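Long-range contact in 3-hydroxyadipyl-CoA dehydrogenase (Escherichia coli, PDB 3MOG), which oxidises (3S)-3-hydroxyadipyl-CoA to 3-oxoadipyl-CoA with NAD(+) in the phenylacetate degradation pathway: residues L295-K309 against R366-V379. Residues are numbered along the deposited sequence; the frame is centred on the assembly and turned at random.
Sequences LEAVSDSFSPMKVEK and RKAIYYLQQQGKTV
An extended chain crossing the outer side of a helix in the reduced Rossmann-fold domain illustrates how one glutamine can help hold a segment that has little regular structure of its own: Gln373, in the last turn of helix 362-373, grips the backbone of Glu296 and Val298 with both ends of its amide. Gln373 NE2 gives a hydrogen bond to Glu296 O (2.9 Å), arriving above that carbonyl's plane, while OE1 of Gln373 takes Val298 N (3.1 Å) in its own carbonyl plane, on a lone pair. With CG beside the backbone N (chi1 -78°) and the chain extended beyond, the amide is carried out to the crossing chain. Were Gln373 replaced by an alanine, Glu296 O and Val298 N would probably lose these partners and the crossing chain would be held less firmly. Just before this grip, Leu295 N bonds to Val379 O (3.1 Å), and Leu295 CD1 meets Ile369 CD1 at 3.8 Å. Val298 CG2 then meets Ile369 CG2, the two side chains crossing at about a right angle.

Farther along, the chain bends round Tyr370, whose chi1 of 176° swings the ring out toward the residues that wrap it. Val298 O approaches the ring edge in plane, 3.4 Å from Tyr370 CD1; Ser303 N lies over one face, and Pro304 CD packs obliquely on Tyr370 CD2. Phe302 runs beside the aliphatic part of Arg366, and Val307 CG1 touches Tyr371 CE2 at 3.6 Å. Lys367 reaches past the contact to a salt bridge with Asp318. The path thus links the two outermost strands of the six-stranded mixed sheet, 378-381 and 307-309, across a covering helix, an arrangement of the layered alpha/beta architecture of Rossmann-like domains.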
loop_
_atom_site.group_PDB
_atom_site.type_symbol
_atom_site.label_atom_id
_atom_site.label_comp_id
_atom_site.label_asym_id
_atom_site.label_seq_id
_atom_site.Cartn_x
_atom_site.Cartn_y
_atom_site.Cartn_z
ATOM N N LEU C 295 -10.685 -37.934 12.270
ATOM C CA LEU C 295 -10.403 -39.196 11.609
ATOM C C LEU C 295 -10.730 -40.396 12.493
ATOM O O LEU C 295 -10.491 -40.369 13.702
ATOM C CB LEU C 295 -8.951 -39.218 11.132
ATOM C CG LEU C 295 -8.630 -38.086 10.141
ATOM C CD1 LEU C 295 -7.129 -37.794 10.100
ATOM C CD2 LEU C 295 -9.202 -38.343 8.714
ATOM N N GLU C 296 -11.313 -41.430 11.886
ATOM C CA GLU C 296 -11.630 -42.683 12.585
ATOM C C GLU C 296 -10.360 -43.313 13.146
ATOM O O GLU C 296 -9.267 -43.111 12.596
ATOM C CB GLU C 296 -12.334 -43.677 11.650
ATOM C CG GLU C 296 -13.853 -43.498 11.546
ATOM C CD GLU C 296 -14.270 -42.321 10.671
ATOM O OE1 GLU C 296 -13.570 -42.019 9.677
ATOM O OE2 GLU C 296 -15.312 -41.701 10.973
ATOM N N ALA C 297 -10.509 -44.053 14.244
ATOM C CA ALA C 297 -9.381 -44.720 14.890
ATOM C C ALA C 297 -8.700 -45.679 13.928
ATOM O O ALA C 297 -9.348 -46.521 13.300
ATOM C CB ALA C 297 -9.819 -45.447 16.154
ATOM N N VAL C 298 -7.394 -45.503 13.777
ATOM C CA VAL C 298 -6.581 -46.466 13.055
ATOM C C VAL C 298 -6.400 -47.660 14.005
ATOM O O VAL C 298 -6.329 -47.474 15.229
ATOM C CB VAL C 298 -5.229 -45.859 12.613
ATOM C CG1 VAL C 298 -4.640 -46.648 11.455
ATOM C CG2 VAL C 298 -5.419 -44.415 12.181
ATOM N N SER C 299 -6.360 -48.870 13.443
ATOM C CA SER C 299 -6.335 -50.108 14.230
ATOM C C SER C 299 -5.038 -50.300 15.027
ATOM O O SER C 299 -3.996 -49.733 14.686
ATOM C CB SER C 299 -6.584 -51.317 13.322
ATOM O OG SER C 299 -5.584 -51.416 12.321
ATOM N N ASP C 300 -5.123 -51.110 16.085
ATOM C CA ASP C 300 -3.983 -51.436 16.956
ATOM C C ASP C 300 -2.851 -52.176 16.240
ATOM O O ASP C 300 -1.733 -52.253 16.751
ATOM C CB ASP C 300 -4.449 -52.258 18.162
ATOM C CG ASP C 300 -5.257 -51.441 19.153
ATOM O OD1 ASP C 300 -6.352 -50.956 18.789
ATOM O OD2 ASP C 300 -4.799 -51.295 20.305
ATOM N N SER C 301 -3.149 -52.714 15.061
ATOM C CA SER C 301 -2.157 -53.373 14.214
ATOM C C SER C 301 -1.210 -52.375 13.547
ATOM O O SER C 301 -0.114 -52.742 13.117
ATOM C CB SER C 301 -2.856 -54.209 13.140
ATOM O OG SER C 301 -3.501 -53.389 12.174
ATOM N N PHE C 302 -1.646 -51.118 13.461
ATOM C CA PHE C 302 -0.880 -50.060 12.807
ATOM C C PHE C 302 0.049 -49.319 13.769
ATOM O O PHE C 302 0.680 -48.328 13.388
ATOM C CB PHE C 302 -1.830 -49.075 12.124
ATOM C CG PHE C 302 -2.190 -49.452 10.717
ATOM C CD1 PHE C 302 -2.962 -50.584 10.455
ATOM C CD2 PHE C 302 -1.768 -48.663 9.649
ATOM C CE1 PHE C 302 -3.298 -50.932 9.152
ATOM C CE2 PHE C 302 -2.099 -48.997 8.338
ATOM C CZ PHE C 302 -2.868 -50.132 8.089
ATOM N N SER C 303 0.126 -49.815 15.005
ATOM C CA SER C 303 0.974 -49.261 16.057
ATOM C C SER C 303 2.452 -49.203 15.668
ATOM O O SER C 303 2.972 -50.145 15.072
ATOM C CB SER C 303 0.819 -50.082 17.336
ATOM O OG SER C 303 1.828 -49.753 18.271
ATOM N N PRO C 304 3.119 -48.082 15.988
ATOM C CA PRO C 304 4.565 -47.910 15.806
ATOM C C PRO C 304 5.414 -48.859 16.655
ATOM O O PRO C 304 4.988 -49.286 17.733
ATOM C CB PRO C 304 4.804 -46.472 16.279
ATOM C CG PRO C 304 3.566 -46.086 17.047
ATOM C CD PRO C 304 2.470 -46.820 16.387
ATOM N N MET C 305 6.611 -49.170 16.175
ATOM C CA MET C 305 7.526 -50.015 16.936
ATOM C C MET C 305 8.347 -49.208 17.942
ATOM O O MET C 305 8.642 -49.698 19.042
ATOM C CB MET C 305 8.443 -50.822 16.007
ATOM C CG MET C 305 7.755 -51.985 15.279
ATOM S SD MET C 305 6.915 -53.174 16.360
ATOM C CE MET C 305 8.280 -53.793 17.357
ATOM N N LYS C 306 8.701 -47.975 17.568
ATOM C CA LYS C 306 9.551 -47.117 18.405
ATOM C C LYS C 306 9.133 -45.643 18.342
ATOM O O LYS C 306 9.140 -45.025 17.272
ATOM C CB LYS C 306 11.019 -47.278 17.996
ATOM C CG LYS C 306 12.035 -46.668 18.952
ATOM C CD LYS C 306 13.427 -46.724 18.338
ATOM C CE LYS C 306 14.415 -45.845 19.082
ATOM N NZ LYS C 306 15.693 -45.734 18.323
ATOM N N VAL C 307 8.770 -45.099 19.502
ATOM C CA VAL C 307 8.370 -43.697 19.637
ATOM C C VAL C 307 9.357 -42.952 20.533
ATOM O O VAL C 307 9.569 -43.331 21.687
ATOM C CB VAL C 307 6.940 -43.557 20.219
ATOM C CG1 VAL C 307 6.587 -42.099 20.425
ATOM C CG2 VAL C 307 5.920 -44.213 19.309
ATOM N N GLU C 308 9.946 -41.885 20.002
ATOM C CA GLU C 308 10.957 -41.133 20.731
ATOM C C GLU C 308 10.735 -39.618 20.654
ATOM O O GLU C 308 10.999 -38.986 19.619
ATOM C CB GLU C 308 12.344 -41.505 20.217
ATOM C CG GLU C 308 13.473 -41.074 21.124
ATOM C CD GLU C 308 14.816 -41.145 20.436
ATOM O OE1 GLU C 308 14.998 -42.020 19.556
ATOM O OE2 GLU C 308 15.688 -40.320 20.777
ATOM N N LYS C 309 10.245 -39.045 21.755
ATOM C CA LYS C 309 10.032 -37.603 21.854
ATOM C C LYS C 309 11.372 -36.895 21.975
ATOM O O LYS C 309 12.046 -36.996 22.997
ATOM C CB LYS C 309 9.169 -37.255 23.068
ATOM C CG LYS C 309 7.744 -37.785 23.046
ATOM C CD LYS C 309 7.076 -37.555 24.397
ATOM C CE LYS C 309 5.863 -38.448 24.577
ATOM N NZ LYS C 309 5.265 -38.313 25.937
ATOM N N ARG C 366 -0.526 -42.787 8.697
ATOM C CA ARG C 366 -1.371 -43.552 9.625
ATOM C C ARG C 366 -0.688 -43.852 10.957
ATOM O O ARG C 366 -1.324 -43.739 11.996
ATOM C CB ARG C 366 -1.926 -44.828 8.972
ATOM C CG ARG C 366 -3.134 -44.558 8.074
ATOM C CD ARG C 366 -3.760 -45.827 7.508
ATOM N NE ARG C 366 -5.043 -45.552 6.857
ATOM C CZ ARG C 366 -5.194 -45.199 5.579
ATOM N NH1 ARG C 366 -4.143 -45.072 4.779
ATOM N NH2 ARG C 366 -6.408 -44.970 5.094
ATOM N N LYS C 367 0.597 -44.197 10.932
ATOM C CA LYS C 367 1.381 -44.353 12.182
ATOM C C LYS C 367 1.303 -43.112 13.089
ATOM O O LYS C 367 1.085 -43.232 14.306
ATOM C CB LYS C 367 2.850 -44.681 11.892
ATOM C CG LYS C 367 3.108 -46.100 11.421
ATOM C CD LYS C 367 4.578 -46.290 11.055
ATOM C CE LYS C 367 4.856 -47.710 10.571
ATOM N NZ LYS C 367 6.319 -47.950 10.387
ATOM N N ALA C 368 1.475 -41.932 12.483
ATOM C CA ALA C 368 1.401 -40.659 13.197
ATOM C C ALA C 368 -0.011 -40.357 13.693
ATOM O O ALA C 368 -0.173 -39.858 14.805
ATOM C CB ALA C 368 1.920 -39.525 12.324
ATOM N N ILE C 369 -1.021 -40.669 12.876
ATOM C CA ILE C 369 -2.423 -40.446 13.264
ATOM C C ILE C 369 -2.780 -41.337 14.458
ATOM O O ILE C 369 -3.415 -40.869 15.416
ATOM C CB ILE C 369 -3.418 -40.678 12.077
ATOM C CG1 ILE C 369 -3.186 -39.649 10.970
ATOM C CG2 ILE C 369 -4.885 -40.625 12.550
ATOM C CD1 ILE C 369 -3.970 -39.902 9.677
ATOM N N TYR C 370 -2.347 -42.602 14.396
ATOM C CA TYR C 370 -2.570 -43.571 15.472
ATOM C C TYR C 370 -1.976 -43.064 16.786
ATOM O O TYR C 370 -2.678 -42.980 17.791
ATOM C CB TYR C 370 -1.999 -44.967 15.125
ATOM C CG TYR C 370 -2.120 -45.972 16.271
ATOM C CD1 TYR C 370 -3.312 -46.679 16.492
ATOM C CD2 TYR C 370 -1.052 -46.199 17.146
ATOM C CE1 TYR C 370 -3.434 -47.585 17.554
ATOM C CE2 TYR C 370 -1.163 -47.094 18.212
ATOM C CZ TYR C 370 -2.353 -47.786 18.409
ATOM O OH TYR C 370 -2.451 -48.673 19.460
ATOM N N TYR C 371 -0.689 -42.729 16.758
ATOM C CA TYR C 371 0.017 -42.213 17.930
ATOM C C TYR C 371 -0.730 -41.080 18.624
ATOM O O TYR C 371 -0.828 -41.056 19.855
ATOM C CB TYR C 371 1.428 -41.749 17.550
ATOM C CG TYR C 371 2.133 -41.016 18.669
ATOM C CD1 TYR C 371 2.328 -39.627 18.613
ATOM C CD2 TYR C 371 2.584 -41.704 19.798
ATOM C CE1 TYR C 371 2.965 -38.950 19.648
ATOM C CE2 TYR C 371 3.217 -41.038 20.840
ATOM C CZ TYR C 371 3.411 -39.664 20.757
ATOM O OH TYR C 371 4.042 -39.010 21.788
ATOM N N LEU C 372 -1.254 -40.152 17.823
ATOM C CA LEU C 372 -1.944 -38.981 18.337
ATOM C C LEU C 372 -3.270 -39.333 18.987
ATOM O O LEU C 372 -3.588 -38.823 20.067
ATOM C CB LEU C 372 -2.153 -37.949 17.223
ATOM C CG LEU C 372 -0.896 -37.231 16.725
ATOM C CD1 LEU C 372 -1.188 -36.431 15.466
ATOM C CD2 LEU C 372 -0.327 -36.347 17.818
ATOM N N GLN C 373 -4.029 -40.207 18.321
ATOM C CA GLN C 373 -5.346 -40.659 18.785
ATOM C C GLN C 373 -5.247 -41.368 20.129
ATOM O O GLN C 373 -6.120 -41.212 20.987
ATOM C CB GLN C 373 -5.986 -41.593 17.759
ATOM C CG GLN C 373 -6.599 -40.899 16.556
ATOM C CD GLN C 373 -7.015 -41.876 15.470
ATOM O OE1 GLN C 373 -6.515 -43.000 15.402
ATOM N NE2 GLN C 373 -7.929 -41.449 14.608
ATOM N N GLN C 374 -4.160 -42.112 20.313
ATOM C CA GLN C 374 -3.907 -42.838 21.551
ATOM C C GLN C 374 -3.509 -41.907 22.710
ATOM O O GLN C 374 -3.282 -42.366 23.836
ATOM C CB GLN C 374 -2.845 -43.923 21.315
ATOM C CG GLN C 374 -3.104 -45.238 22.073
ATOM C CD GLN C 374 -4.437 -45.898 21.712
ATOM O OE1 GLN C 374 -4.806 -45.993 20.535
ATOM N NE2 GLN C 374 -5.160 -46.365 22.731
ATOM N N GLN C 375 -3.434 -40.605 22.427
ATOM C CA GLN C 375 -3.123 -39.593 23.434
ATOM C C GLN C 375 -4.321 -38.705 23.743
ATOM O O GLN C 375 -4.190 -37.697 24.437
ATOM C CB GLN C 375 -1.925 -38.739 23.007
ATOM C CG GLN C 375 -0.648 -39.528 22.799
ATOM C CD GLN C 375 0.590 -38.671 22.899
ATOM O OE1 GLN C 375 0.666 -37.586 22.313
ATOM N NE2 GLN C 375 1.577 -39.155 23.646
ATOM N N GLY C 376 -5.489 -39.082 23.235
ATOM C CA GLY C 376 -6.731 -38.376 23.554
ATOM C C GLY C 376 -7.165 -37.358 22.513
ATOM O O GLY C 376 -8.272 -36.816 22.576
ATOM N N LYS C 377 -6.301 -37.108 21.540
ATOM C CA LYS C 377 -6.535 -36.022 20.603
ATOM C C LYS C 377 -7.460 -36.407 19.463
ATOM O O LYS C 377 -7.465 -37.560 19.017
ATOM C CB LYS C 377 -5.203 -35.461 20.103
ATOM C CG LYS C 377 -4.561 -34.545 21.145
ATOM C CD LYS C 377 -3.060 -34.701 21.219
ATOM C CE LYS C 377 -2.532 -34.076 22.509
ATOM N NZ LYS C 377 -1.098 -34.403 22.760
ATOM N N THR C 378 -8.280 -35.441 19.047
ATOM C CA THR C 378 -9.054 -35.531 17.813
ATOM C C THR C 378 -8.194 -34.972 16.681
ATOM O O THR C 378 -7.848 -33.784 16.682
ATOM C CB THR C 378 -10.356 -34.708 17.877
ATOM O OG1 THR C 378 -11.095 -35.041 19.059
ATOM C CG2 THR C 378 -11.211 -34.971 16.642
ATOM N N VAL C 379 -7.859 -35.833 15.728
ATOM C CA VAL C 379 -6.991 -35.479 14.607
ATOM C C VAL C 379 -7.794 -35.028 13.388
ATOM O O VAL C 379 -8.536 -35.822 12.811
ATOM C CB VAL C 379 -6.101 -36.675 14.196
ATOM C CG1 VAL C 379 -5.126 -36.275 13.096
ATOM C CG2 VAL C 379 -5.353 -37.215 15.389
#